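Local atomic coordinates of BtGH115A (Bacteroides thetaiotaomicron, PDB entry 5BY3), a protein that acts as a family GH115 4-O-methyl-alpha-glucuronidase, hydrolysing 4-O-methylglucuronic acid decorations with specificity for decorated arabinogalactans. Residues S48-T53 and E122-L127; G227-A232 and A284-L289; M448-A451 and K456-S459; V559-Q564 and Q601-L606; I694-N699 and I721-K726. All blocks are in the same frame, centred on the assembly; numbering follows the deposited sequence.

Interaction 1 (S48-T53 and E122-L127)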
# COMPACT_ATOMS: atom_id res chain seq x y z
N SER A 48 -18.29 15.15 -16.40
CA SER A 48 -18.77 15.50 -17.72
C SER A 48 -18.07 14.62 -18.70
O SER A 48 -18.71 14.07 -19.60
CB SER A 48 -18.46 16.96 -18.04
OG SER A 48 -18.98 17.74 -17.01
N ARG A 49 -16.76 14.50 -18.51
CA ARG A 49 -15.96 13.55 -19.28
C ARG A 49 -16.58 12.13 -19.26
O ARG A 49 -16.64 11.47 -20.30
CB ARG A 49 -14.54 13.56 -18.74
CG ARG A 49 -13.56 12.78 -19.58
CD ARG A 49 -12.17 13.18 -19.18
NE ARG A 49 -11.53 12.18 -18.35
CZ ARG A 49 -10.40 12.36 -17.69
NH1 ARG A 49 -9.76 13.53 -17.71
NH2 ARG A 49 -9.89 11.37 -16.98
N ASP A 50 -17.08 11.70 -18.10
CA ASP A 50 -17.67 10.38 -17.91
C ASP A 50 -19.08 10.31 -18.43
O ASP A 50 -19.45 9.31 -19.01
CB ASP A 50 -17.60 9.95 -16.43
CG ASP A 50 -16.17 9.95 -15.90
OD1 ASP A 50 -15.20 9.95 -16.72
OD2 ASP A 50 -16.02 9.97 -14.65
N LEU A 51 -19.87 11.38 -18.24
CA LEU A 51 -21.19 11.51 -18.87
C LEU A 51 -21.16 11.36 -20.41
O LEU A 51 -22.01 10.67 -20.98
CB LEU A 51 -21.83 12.85 -18.47
CG LEU A 51 -22.54 12.82 -17.11
CD1 LEU A 51 -22.58 14.23 -16.55
CD2 LEU A 51 -23.93 12.22 -17.15
N GLN A 52 -20.19 12.02 -21.07
CA GLN A 52 -19.88 11.81 -22.47
C GLN A 52 -19.48 10.36 -22.79
O GLN A 52 -20.02 9.77 -23.73
CB GLN A 52 -18.74 12.76 -22.90
CG GLN A 52 -18.62 13.01 -24.39
CD GLN A 52 -19.91 13.55 -25.03
OE1 GLN A 52 -20.33 14.68 -24.79
NE2 GLN A 52 -20.55 12.72 -25.85
N THR A 53 -18.53 9.79 -22.03
CA THR A 53 -18.02 8.45 -22.35
C THR A 53 -19.15 7.42 -22.21
O THR A 53 -19.40 6.63 -23.12
CB THR A 53 -16.82 8.07 -21.47
OG1 THR A 53 -15.85 9.12 -21.51
CG2 THR A 53 -16.16 6.79 -21.94
N GLU A 122 -19.09 10.17 -7.07
CA GLU A 122 -19.86 8.98 -6.73
C GLU A 122 -20.79 8.64 -7.88
O GLU A 122 -21.09 7.45 -8.13
CB GLU A 122 -20.68 9.24 -5.46
CG GLU A 122 -21.53 8.09 -4.94
CD GLU A 122 -20.79 6.76 -4.79
OE1 GLU A 122 -19.62 6.72 -4.29
OE2 GLU A 122 -21.41 5.74 -5.15
N ILE A 123 -21.25 9.68 -8.55
CA ILE A 123 -22.18 9.57 -9.67
C ILE A 123 -21.41 8.93 -10.80
O ILE A 123 -21.93 8.09 -11.51
CB ILE A 123 -22.73 10.94 -10.10
CG1 ILE A 123 -23.49 11.55 -8.91
CG2 ILE A 123 -23.58 10.83 -11.38
CD1 ILE A 123 -24.12 12.89 -9.24
N SER A 124 -20.12 9.30 -10.88
CA SER A 124 -19.23 8.73 -11.86
C SER A 124 -18.98 7.22 -11.61
O SER A 124 -18.99 6.43 -12.57
CB SER A 124 -18.00 9.60 -11.95
OG SER A 124 -16.86 8.83 -12.25
N ARG A 125 -18.80 6.81 -10.35
CA ARG A 125 -18.77 5.38 -9.97
C ARG A 125 -20.06 4.61 -10.32
O ARG A 125 -19.98 3.46 -10.79
CB ARG A 125 -18.42 5.19 -8.47
CG ARG A 125 -16.95 5.40 -8.14
CD ARG A 125 -16.70 5.86 -6.69
NE ARG A 125 -15.29 5.72 -6.30
CZ ARG A 125 -14.67 4.56 -5.98
NH1 ARG A 125 -15.30 3.38 -5.97
NH2 ARG A 125 -13.38 4.59 -5.67
N LEU A 126 -21.21 5.25 -10.07
CA LEU A 126 -22.55 4.72 -10.38
C LEU A 126 -22.74 4.48 -11.90
O LEU A 126 -23.48 3.60 -12.34
CB LEU A 126 -23.61 5.71 -9.89
CG LEU A 126 -23.84 5.83 -8.38
CD1 LEU A 126 -24.87 6.88 -8.12
CD2 LEU A 126 -24.29 4.51 -7.76
N LEU A 127 -22.11 5.32 -12.71
CA LEU A 127 -22.16 5.16 -14.12
C LEU A 127 -21.23 4.01 -14.57
O LEU A 127 -21.16 3.70 -15.76
CB LEU A 127 -21.79 6.47 -14.78
CG LEU A 127 -22.75 7.62 -14.55
CD1 LEU A 127 -22.12 8.84 -15.15
CD2 LEU A 127 -24.10 7.38 -15.21
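D50 and S124 face each other where helix 38-55 passes helix 113-126, their CA atoms 6.5 Å apart, and the carboxylate of the first takes the hydroxyl of the second. From CA the CB of D50 heads toward the other helix. CG lies beside the backbone N and anti to the carbonyl carbon (chi1 -58°), which carries the carboxylate across the gap. CG itself stops 3.9 Å from S124 OG. Beyond it, OD2 does the work: S124 OG donates to OD2 over 2.8 Å, arriving on the anti side of the carboxylate and 25° out of its plane, while S124 CB lies 3.4 Å from OD2. The same oxygen forms a salt bridge with R205 NH1, so the hydroxyl and the arginine together probably offset the cost of burying a carboxylate. Aspartate suits the place, being short enough to work between close helices, and serine offers a small donor. With an alanine in place of D50, S124 OG would probably lose its acceptor and R205 a buried counter-charge. Alongside, the contact becomes apolar, with L51 CD2 against L127 CD1 at 4.3 Å. R205 comes from helix 193-205, V129 of a loop touches both D50 and S124, L127 touches F146 of strand 145-148, and I123 touches L106 and V108 of strand 106-110.

Interaction 2 (G227-A232 and A284-L289)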
# COMPACT_ATOMS: atom_id res chain seq x y z
N GLY A 227 3.99 24.99 -12.45
CA GLY A 227 2.65 24.47 -12.68
C GLY A 227 2.13 23.60 -11.54
O GLY A 227 0.94 23.64 -11.19
N ASN A 228 3.06 22.86 -10.94
CA ASN A 228 2.75 21.76 -10.03
C ASN A 228 1.94 22.20 -8.83
O ASN A 228 0.88 21.61 -8.54
CB ASN A 228 4.03 21.04 -9.61
CG ASN A 228 4.53 20.04 -10.64
OD1 ASN A 228 5.44 19.26 -10.35
ND2 ASN A 228 3.92 20.03 -11.84
N ARG A 229 2.42 23.25 -8.17
CA ARG A 229 1.77 23.83 -7.00
C ARG A 229 0.33 24.28 -7.33
O ARG A 229 -0.64 23.92 -6.60
CB ARG A 229 2.65 24.97 -6.50
CG ARG A 229 2.21 25.64 -5.21
CD ARG A 229 3.05 26.87 -4.90
NE ARG A 229 3.07 27.83 -6.01
CZ ARG A 229 2.10 28.72 -6.26
NH1 ARG A 229 1.03 28.79 -5.49
NH2 ARG A 229 2.22 29.54 -7.31
N GLU A 230 0.17 25.00 -8.44
CA GLU A 230 -1.15 25.46 -8.94
C GLU A 230 -2.09 24.31 -9.37
O GLU A 230 -3.31 24.38 -9.13
CB GLU A 230 -0.97 26.49 -10.06
CG GLU A 230 -0.18 27.75 -9.64
CD GLU A 230 1.29 27.78 -10.10
OE1 GLU A 230 2.07 26.78 -9.92
OE2 GLU A 230 1.69 28.83 -10.65
N ALA A 231 -1.51 23.24 -9.95
CA ALA A 231 -2.26 22.01 -10.29
C ALA A 231 -2.86 21.35 -9.04
O ALA A 231 -4.01 20.92 -9.02
CB ALA A 231 -1.38 21.03 -11.05
N ALA A 232 -2.06 21.30 -7.99
CA ALA A 232 -2.50 20.77 -6.71
C ALA A 232 -3.63 21.60 -6.10
O ALA A 232 -4.54 21.05 -5.44
CB ALA A 232 -1.31 20.69 -5.76
N ALA A 284 1.84 29.28 1.85
CA ALA A 284 1.02 29.51 3.07
C ALA A 284 -0.53 29.58 2.93
O ALA A 284 -1.27 29.30 3.89
CB ALA A 284 1.53 30.73 3.82
N GLY A 285 -1.02 30.00 1.76
CA GLY A 285 -2.46 30.02 1.51
C GLY A 285 -2.82 28.86 0.61
O GLY A 285 -3.33 29.04 -0.51
N GLN A 286 -2.53 27.65 1.09
CA GLN A 286 -2.61 26.45 0.28
C GLN A 286 -2.73 25.23 1.17
O GLN A 286 -2.23 25.22 2.29
CB GLN A 286 -1.39 26.34 -0.64
CG GLN A 286 -1.54 25.36 -1.79
CD GLN A 286 -0.65 25.67 -2.98
OE1 GLN A 286 0.12 26.64 -3.00
NE2 GLN A 286 -0.76 24.84 -4.00
N GLU A 287 -3.43 24.22 0.66
CA GLU A 287 -3.62 22.95 1.32
C GLU A 287 -2.32 22.15 1.35
O GLU A 287 -1.88 21.57 0.32
CB GLU A 287 -4.77 22.18 0.67
CG GLU A 287 -6.08 22.99 0.63
CD GLU A 287 -7.04 22.53 -0.45
OE1 GLU A 287 -6.67 22.55 -1.66
OE2 GLU A 287 -8.17 22.15 -0.09
N ILE A 288 -1.70 22.18 2.53
CA ILE A 288 -0.39 21.60 2.82
C ILE A 288 -0.51 20.90 4.15
O ILE A 288 -1.19 21.41 5.05
CB ILE A 288 0.71 22.69 2.99
CG1 ILE A 288 0.78 23.63 1.77
CG2 ILE A 288 2.06 22.07 3.39
CD1 ILE A 288 1.19 22.93 0.48
N LEU A 289 0.13 19.73 4.25
CA LEU A 289 0.39 19.07 5.52
C LEU A 289 1.87 19.18 5.79
O LEU A 289 2.70 18.68 5.00
CB LEU A 289 -0.04 17.60 5.50
CG LEU A 289 -1.51 17.27 5.21
CD1 LEU A 289 -1.59 15.76 5.04
CD2 LEU A 289 -2.53 17.76 6.23
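The amide of Q286 reaches two parts of R229 at once, giving to the backbone and taking from the side chain. Its NE2 donates to R229 O over 2.8 Å, yet the bond is bent to 121° at the hydrogen and is weak despite its length. The second bond has the opposite fault: R229 NH1 points almost straight at Q286 OE1 (165°), but the 3.4 Å separation makes it weak too. OE1 lies at the edge of the guanidinium, in its plane, and the amide plane is turned 80° from it. Torsions explain the reach. Q286 holds CG anti to its own N and runs on extended, whereas R229 bends at chi3, which brings NH1 within range of OE1. The R229 methylene CG then rests against the amide, 3.2 Å from OE1, and R229 also packs on V283 of helix 265-283. On its far side the guanidinium has a charge-only pairing with E230, NH2 to OE2 3.5 Å. The loop 284-289 leads into strand 290-291, and E287 and L289 make backbone bonds with M239 of strand 238-239, consistent with closure of the TIM-type barrel between those strands. Glutamine fits because one neutral group supplies both donor and acceptor, and the two unlike partners are consistent with the modelled orientation of the amide; two weak bonds at a partly exposed site suggest that this link adds only modest strength.

Interaction 3 (M448-A451 and K456-S459)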
# COMPACT_ATOMS: atom_id res chain seq x y z
N MSE A 448 -7.27 2.29 -0.28
CA MSE A 448 -8.04 3.54 -0.36
C MSE A 448 -9.47 3.30 0.02
O MSE A 448 -10.08 4.19 0.63
CB MSE A 448 -7.97 4.31 -1.68
CG MSE A 448 -6.57 4.85 -1.99
SE MSE A 448 -5.78 5.96 -0.56
CE MSE A 448 -3.93 5.46 -0.91
N ASP A 449 -10.00 2.13 -0.35
CA ASP A 449 -11.31 1.65 0.12
C ASP A 449 -11.36 1.51 1.64
O ASP A 449 -12.35 1.90 2.26
CB ASP A 449 -11.71 0.30 -0.51
CG ASP A 449 -12.18 0.43 -1.97
OD1 ASP A 449 -12.46 1.56 -2.42
OD2 ASP A 449 -12.25 -0.60 -2.69
N MSE A 450 -10.28 0.94 2.21
CA MSE A 450 -10.19 0.75 3.66
C MSE A 450 -10.33 2.09 4.33
O MSE A 450 -11.18 2.26 5.19
CB MSE A 450 -8.93 0.00 4.04
CG MSE A 450 -9.29 -1.47 3.90
SE MSE A 450 -7.69 -2.58 4.15
CE MSE A 450 -8.06 -2.70 6.09
N ALA A 451 -9.58 3.06 3.83
CA ALA A 451 -9.44 4.39 4.40
C ALA A 451 -10.70 5.20 4.19
O ALA A 451 -11.00 6.10 4.98
CB ALA A 451 -8.24 5.11 3.79
N LYS A 456 -17.47 -1.32 5.18
CA LYS A 456 -17.85 -1.97 3.95
C LYS A 456 -16.84 -3.06 3.61
O LYS A 456 -17.22 -4.22 3.51
CB LYS A 456 -18.02 -0.98 2.82
CG LYS A 456 -18.70 -1.57 1.58
CD LYS A 456 -18.95 -0.49 0.53
CE LYS A 456 -19.66 -1.05 -0.71
NZ LYS A 456 -18.70 -1.74 -1.61
N VAL A 457 -15.56 -2.70 3.54
CA VAL A 457 -14.50 -3.66 3.30
C VAL A 457 -14.55 -4.77 4.35
O VAL A 457 -14.52 -5.96 3.98
CB VAL A 457 -13.11 -2.97 3.24
CG1 VAL A 457 -11.97 -3.99 3.14
CG2 VAL A 457 -13.04 -1.96 2.10
N SER A 458 -14.65 -4.42 5.64
CA SER A 458 -14.81 -5.47 6.68
C SER A 458 -16.01 -6.45 6.53
O SER A 458 -15.86 -7.61 6.83
CB SER A 458 -14.73 -4.91 8.09
OG SER A 458 -13.39 -4.75 8.47
N SER A 459 -17.18 -5.97 6.08
CA SER A 459 -18.38 -6.83 5.97
C SER A 459 -18.23 -7.86 4.87
O SER A 459 -18.63 -9.01 5.05
CB SER A 459 -19.69 -6.04 5.72
OG SER A 459 -19.75 -4.86 6.49
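Apolar contacts carry this junction, and V457 supplies all of them from its side. Its two methyls part to meet neighbouring residues of helix 441-452. CG1 stands anti to the backbone N (chi1 174°) and touches the CG methylene of M450, a selenomethionine, at 3.8 Å, the two side chains crossing at about a right angle. CG2 turns instead to D449, 3.7 Å from its CB and 3.9 Å from its backbone C. A branched valine suits the place because a short side chain with two tips can straddle adjacent residues where the backbones come within 6.2 Å, CA of M450 to CA of V457. Helices 441-452 and 454-459 follow one another with a single-residue break, so the contact is local packing across that junction. Helix 441-452 itself follows strand 429-433 of the TIM-type barrel; M450 packs on W430 of that strand and on Y415 and M418 of helix 411-423. Polar groups are drawn to other partners. D449 offers only its CB to V457, while its carboxylate OD2 is hydrogen-bonded to H465 NE2, and S458 OG ties helix 454-459 to Y415 OH of helix 411-423.

Interaction 4 (V559-Q564 and Q601-L606)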
# COMPACT_ATOMS: atom_id res chain seq x y z
N VAL A 559 -3.63 -8.61 -14.97
CA VAL A 559 -3.57 -10.07 -14.78
C VAL A 559 -2.38 -10.69 -15.50
O VAL A 559 -1.54 -11.29 -14.85
CB VAL A 559 -4.92 -10.76 -15.18
CG1 VAL A 559 -4.89 -12.23 -14.85
CG2 VAL A 559 -6.08 -10.17 -14.42
N LYS A 560 -2.30 -10.53 -16.81
CA LYS A 560 -1.35 -11.31 -17.62
C LYS A 560 0.11 -10.93 -17.31
O LYS A 560 0.90 -11.81 -17.02
CB LYS A 560 -1.68 -11.21 -19.12
CG LYS A 560 -1.03 -12.27 -20.00
CD LYS A 560 -1.74 -12.38 -21.34
CE LYS A 560 -1.18 -13.53 -22.17
NZ LYS A 560 -0.10 -13.07 -23.07
N TYR A 561 0.46 -9.65 -17.34
CA TYR A 561 1.85 -9.27 -17.01
C TYR A 561 2.30 -9.74 -15.62
O TYR A 561 3.33 -10.40 -15.57
CB TYR A 561 2.19 -7.78 -17.23
CG TYR A 561 3.69 -7.48 -17.05
CD1 TYR A 561 4.60 -7.70 -18.10
CD2 TYR A 561 4.20 -7.02 -15.83
CE1 TYR A 561 5.96 -7.45 -17.94
CE2 TYR A 561 5.53 -6.77 -15.67
CZ TYR A 561 6.41 -6.99 -16.72
OH TYR A 561 7.76 -6.76 -16.55
N PRO A 562 1.54 -9.44 -14.51
CA PRO A 562 2.09 -9.89 -13.20
C PRO A 562 2.12 -11.39 -12.99
O PRO A 562 3.12 -11.90 -12.50
CB PRO A 562 1.22 -9.19 -12.14
CG PRO A 562 -0.02 -8.74 -12.86
CD PRO A 562 0.33 -8.60 -14.33
N VAL A 563 1.08 -12.11 -13.36
CA VAL A 563 1.11 -13.59 -13.22
C VAL A 563 2.22 -14.23 -14.08
O VAL A 563 2.95 -15.11 -13.60
CB VAL A 563 -0.26 -14.30 -13.44
CG1 VAL A 563 -0.08 -15.83 -13.53
CG2 VAL A 563 -1.22 -14.02 -12.29
N GLN A 564 2.36 -13.79 -15.33
CA GLN A 564 3.32 -14.44 -16.21
C GLN A 564 4.72 -13.94 -15.94
O GLN A 564 5.70 -14.70 -16.08
CB GLN A 564 2.91 -14.33 -17.67
CG GLN A 564 1.65 -15.14 -18.03
CD GLN A 564 1.42 -15.25 -19.55
OE1 GLN A 564 1.63 -14.31 -20.33
NE2 GLN A 564 0.96 -16.41 -19.97
N GLN A 601 8.50 -5.84 -23.05
CA GLN A 601 8.36 -5.15 -24.35
C GLN A 601 6.90 -4.94 -24.69
O GLN A 601 6.51 -3.87 -25.17
CB GLN A 601 9.02 -5.92 -25.50
CG GLN A 601 10.53 -5.73 -25.67
CD GLN A 601 10.91 -4.45 -26.41
OE1 GLN A 601 10.22 -3.42 -26.34
NE2 GLN A 601 12.05 -4.51 -27.12
N HIS A 602 6.08 -5.96 -24.44
CA HIS A 602 4.65 -5.84 -24.72
C HIS A 602 4.01 -4.75 -23.84
O HIS A 602 3.29 -3.89 -24.37
CB HIS A 602 3.94 -7.19 -24.61
CG HIS A 602 2.57 -7.19 -25.20
ND1 HIS A 602 2.34 -7.12 -26.55
CD2 HIS A 602 1.35 -7.23 -24.62
CE1 HIS A 602 1.04 -7.13 -26.78
NE2 HIS A 602 0.41 -7.21 -25.62
N TYR A 603 4.33 -4.75 -22.55
CA TYR A 603 3.85 -3.74 -21.60
C TYR A 603 4.08 -2.33 -22.15
O TYR A 603 3.18 -1.48 -22.18
CB TYR A 603 4.59 -3.85 -20.24
CG TYR A 603 3.85 -3.24 -19.07
CD1 TYR A 603 3.84 -1.87 -18.85
CD2 TYR A 603 3.14 -4.06 -18.19
CE1 TYR A 603 3.17 -1.32 -17.78
CE2 TYR A 603 2.44 -3.53 -17.12
CZ TYR A 603 2.47 -2.17 -16.91
OH TYR A 603 1.77 -1.65 -15.86
N ASN A 604 5.32 -2.12 -22.58
CA ASN A 604 5.82 -0.83 -22.95
C ASN A 604 5.36 -0.40 -24.35
O ASN A 604 5.67 0.71 -24.80
CB ASN A 604 7.36 -0.85 -22.82
CG ASN A 604 7.84 -0.54 -21.39
OD1 ASN A 604 7.40 0.44 -20.77
ND2 ASN A 604 8.74 -1.38 -20.87
N SER A 605 4.59 -1.27 -25.02
CA SER A 605 4.14 -1.02 -26.40
C SER A 605 2.62 -1.07 -26.55
O SER A 605 2.09 -0.72 -27.59
CB SER A 605 4.83 -1.98 -27.41
OG SER A 605 4.43 -3.32 -27.20
N LEU A 606 1.94 -1.51 -25.49
CA LEU A 606 0.47 -1.47 -25.40
C LEU A 606 -0.04 -0.04 -25.62
O LEU A 606 0.65 0.95 -25.27
CB LEU A 606 0.02 -1.82 -23.97
CG LEU A 606 0.24 -3.12 -23.24
CD1 LEU A 606 0.24 -2.77 -21.78
CD2 LEU A 606 -0.89 -4.09 -23.51
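Y561 and Y603 bring their CA atoms to 7.5 Å, on helix 552-580 just before P562, whose nitrogen lacks a bond to the preceding turn and kinks the helix, and on helix 587-603. Both CB atoms point at the opposite segment, and CG of each is anti to its N (chi1 -172° for Y561), which brings the two side chains together at about a right angle. There they make a T-shaped pair: the edge of Y603 is directed at the face of Y561, with centroids 5.0 Å apart and planes at 68°. Y603 CD2 is the leading atom, over the face near the rim, 3.6 Å from Y561 CG. Y561 CB in turn lies in the plane of the Y603 ring, at its edge. The two helices form an antiparallel hairpin in the helical region, which also includes helices 476-495 and 523-543. A tyrosine suits position 561 because the ring gives a flat face while its OH, hydrogen-bonded to T600 OG1 and W405 NE1, keeps a polar tip satisfied in a buried place. Cutting Y561 back to an alanine is likely to open a gap beside the Y603 edge and to leave T600 and W405 without this hydroxyl. M615 touches both side chains, and the Y603 side chain lies about 9 Å from a bound nickel ion, whose site involves L404 and D436.

Interaction 5 (I694-N699 and I721-K726). With SO4 (sulfate ion), chain B.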
# COMPACT_ATOMS: atom_id res chain seq x y z
N ILE A 694 7.14 -24.32 14.62
CA ILE A 694 5.98 -23.43 14.71
C ILE A 694 6.24 -22.21 13.83
O ILE A 694 7.29 -21.57 13.93
CB ILE A 694 5.71 -22.98 16.17
CG1 ILE A 694 5.49 -24.19 17.06
CG2 ILE A 694 4.48 -22.07 16.24
CD1 ILE A 694 5.52 -23.87 18.54
N ARG A 695 5.28 -21.92 12.96
CA ARG A 695 5.42 -20.87 11.98
C ARG A 695 4.33 -19.84 12.28
O ARG A 695 3.14 -20.19 12.43
CB ARG A 695 5.22 -21.42 10.58
CG ARG A 695 6.29 -22.26 9.86
CD ARG A 695 7.71 -22.24 10.38
NE ARG A 695 8.52 -23.34 9.81
CZ ARG A 695 8.92 -23.46 8.53
NH1 ARG A 695 8.57 -22.57 7.60
NH2 ARG A 695 9.67 -24.50 8.17
N LEU A 696 4.73 -18.58 12.38
CA LEU A 696 3.82 -17.51 12.75
C LEU A 696 4.00 -16.34 11.81
O LEU A 696 5.01 -16.23 11.12
CB LEU A 696 4.05 -17.04 14.20
CG LEU A 696 4.11 -18.09 15.31
CD1 LEU A 696 5.56 -18.26 15.77
CD2 LEU A 696 3.21 -17.62 16.44
N LEU A 697 3.01 -15.46 11.79
CA LEU A 697 3.12 -14.22 11.03
C LEU A 697 4.22 -13.43 11.72
O LEU A 697 4.15 -13.26 12.95
CB LEU A 697 1.79 -13.45 11.03
CG LEU A 697 1.68 -12.28 10.05
CD1 LEU A 697 1.69 -12.79 8.62
CD2 LEU A 697 0.45 -11.41 10.35
N PRO A 698 5.25 -12.97 10.95
CA PRO A 698 6.31 -12.18 11.58
C PRO A 698 5.87 -10.72 11.87
O PRO A 698 6.63 -9.77 11.62
CB PRO A 698 7.42 -12.22 10.54
CG PRO A 698 6.67 -12.23 9.22
CD PRO A 698 5.36 -12.95 9.48
N ASN A 699 4.68 -10.53 12.43
CA ASN A 699 4.27 -9.17 12.76
C ASN A 699 4.98 -8.68 14.06
O ASN A 699 5.77 -9.44 14.69
CB ASN A 699 2.75 -9.05 12.80
CG ASN A 699 2.15 -9.78 13.97
OD1 ASN A 699 2.06 -9.23 15.05
ND2 ASN A 699 1.77 -11.03 13.77
N ILE A 721 8.07 -19.00 24.89
CA ILE A 721 8.81 -18.72 23.65
C ILE A 721 8.40 -17.39 23.01
O ILE A 721 7.24 -17.22 22.65
CB ILE A 721 8.67 -19.85 22.62
CG1 ILE A 721 9.21 -21.18 23.19
CG2 ILE A 721 9.42 -19.48 21.35
CD1 ILE A 721 9.12 -22.36 22.23
N ALA A 722 9.37 -16.48 22.87
CA ALA A 722 9.22 -15.14 22.31
C ALA A 722 9.68 -15.11 20.84
O ALA A 722 10.61 -15.83 20.46
CB ALA A 722 10.08 -14.18 23.12
N TYR A 723 9.05 -14.26 20.02
CA TYR A 723 9.40 -14.21 18.59
C TYR A 723 9.30 -12.82 17.99
O TYR A 723 9.43 -12.67 16.77
CB TYR A 723 8.60 -15.23 17.73
CG TYR A 723 7.13 -14.93 17.64
CD1 TYR A 723 6.25 -15.35 18.65
CD2 TYR A 723 6.60 -14.21 16.56
CE1 TYR A 723 4.89 -15.04 18.59
CE2 TYR A 723 5.25 -13.90 16.49
CZ TYR A 723 4.40 -14.33 17.50
OH TYR A 723 3.07 -14.03 17.42
N GLU A 724 9.09 -11.81 18.83
CA GLU A 724 9.21 -10.42 18.39
C GLU A 724 10.69 -10.26 18.01
O GLU A 724 11.52 -11.01 18.49
CB GLU A 724 8.74 -9.41 19.47
CG GLU A 724 9.76 -8.98 20.54
CD GLU A 724 10.24 -10.09 21.50
OE1 GLU A 724 9.62 -11.16 21.59
OE2 GLU A 724 11.27 -9.88 22.20
N THR A 725 10.96 -9.34 17.08
CA THR A 725 12.31 -8.94 16.74
C THR A 725 12.46 -7.45 17.08
O THR A 725 11.43 -6.72 17.27
CB THR A 725 12.60 -9.11 15.21
OG1 THR A 725 11.66 -8.33 14.47
CG2 THR A 725 12.51 -10.51 14.77
N LYS A 726 13.72 -6.99 17.09
CA LYS A 726 14.09 -5.61 17.42
C LYS A 726 14.93 -5.06 16.29
O LYS A 726 15.84 -5.73 15.81
CB LYS A 726 14.92 -5.54 18.73
CG LYS A 726 14.26 -6.05 20.02
CD LYS A 726 13.06 -5.20 20.46
CE LYS A 726 12.32 -5.83 21.63
NZ LYS A 726 10.86 -5.61 21.49
S SO4 B . 11.19 -24.00 4.43
O1 SO4 B . 10.84 -23.99 5.88
O2 SO4 B . 12.55 -24.55 4.22
O3 SO4 B . 10.19 -24.81 3.69
O4 SO4 B . 11.19 -22.60 3.94
O HOH W 1 2.26 -13.36 14.77
O HOH W 2 9.83 -9.79 12.73
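The carbonyl O of L697 meets three neighbours, one of them Y723 of the other segment. Water 1 donates to it over 2.6 Å, and the same water is bonded to Y723 OH at 2.9 Å, so it links the two segments. N699 N adds a weak bond of 2.8 Å to L697 O, closing an inverse gamma turn centred on P698; proline, with its restricted phi, suits such a tight reversal. Y723 CE2 then lies 3.8 Å from L697 O, which sits near the ring plane at its edge. One face of the same ring is covered by L696. Its CD1 stands over the ring centre in a CH-pi contact, 4.1 Å from the centroid and 8° off the normal, while CD2 touches Y723 CZ at 3.7 Å. Y723 holds CG between its backbone N and carbonyl carbon (chi1 67°), a crowded position that lays the ring against the leucine. Tyrosine serves well here, apolar over its face and able to bond water at its tip. Next to L696, R695 NH2 holds O1 of a sulfate, probably from the crystallisation liquor, at 2.6 Å. Y372 of a loop touches L697, P698 and N699. Strands 689-696 and 719-722 belong to two different antiparallel sheets, with I694 and I721 both on F709 and V711; a strand end and a following loop pack here, consistent with a beta-sandwich of the galactose-binding-like clan.

How the interactions relate
Interactions 1, 3 and 4 join helices in buried surroundings, interaction 5 packs strand ends and loops of two sheets in a buried core, and interaction 2 is the surface contact of the set. The chemistry follows: interaction 1 buries a carboxylate, probably balanced by its polar partners, interactions 3 and 4 rely on apolar and aromatic packing, interaction 5 adds water to a CH-pi contact, and interaction 2 depends on weak, partly exposed polar bonds. Interactions 2 and 3 both belong to the TIM-type barrel region, yet no two contacts use the same helix or strand. Interactions 1 and 3 approach within about 5 Å at their nearest atoms, whereas interactions 1 and 5 lie on opposite sides of the chain's centre, centres 48 Å apart.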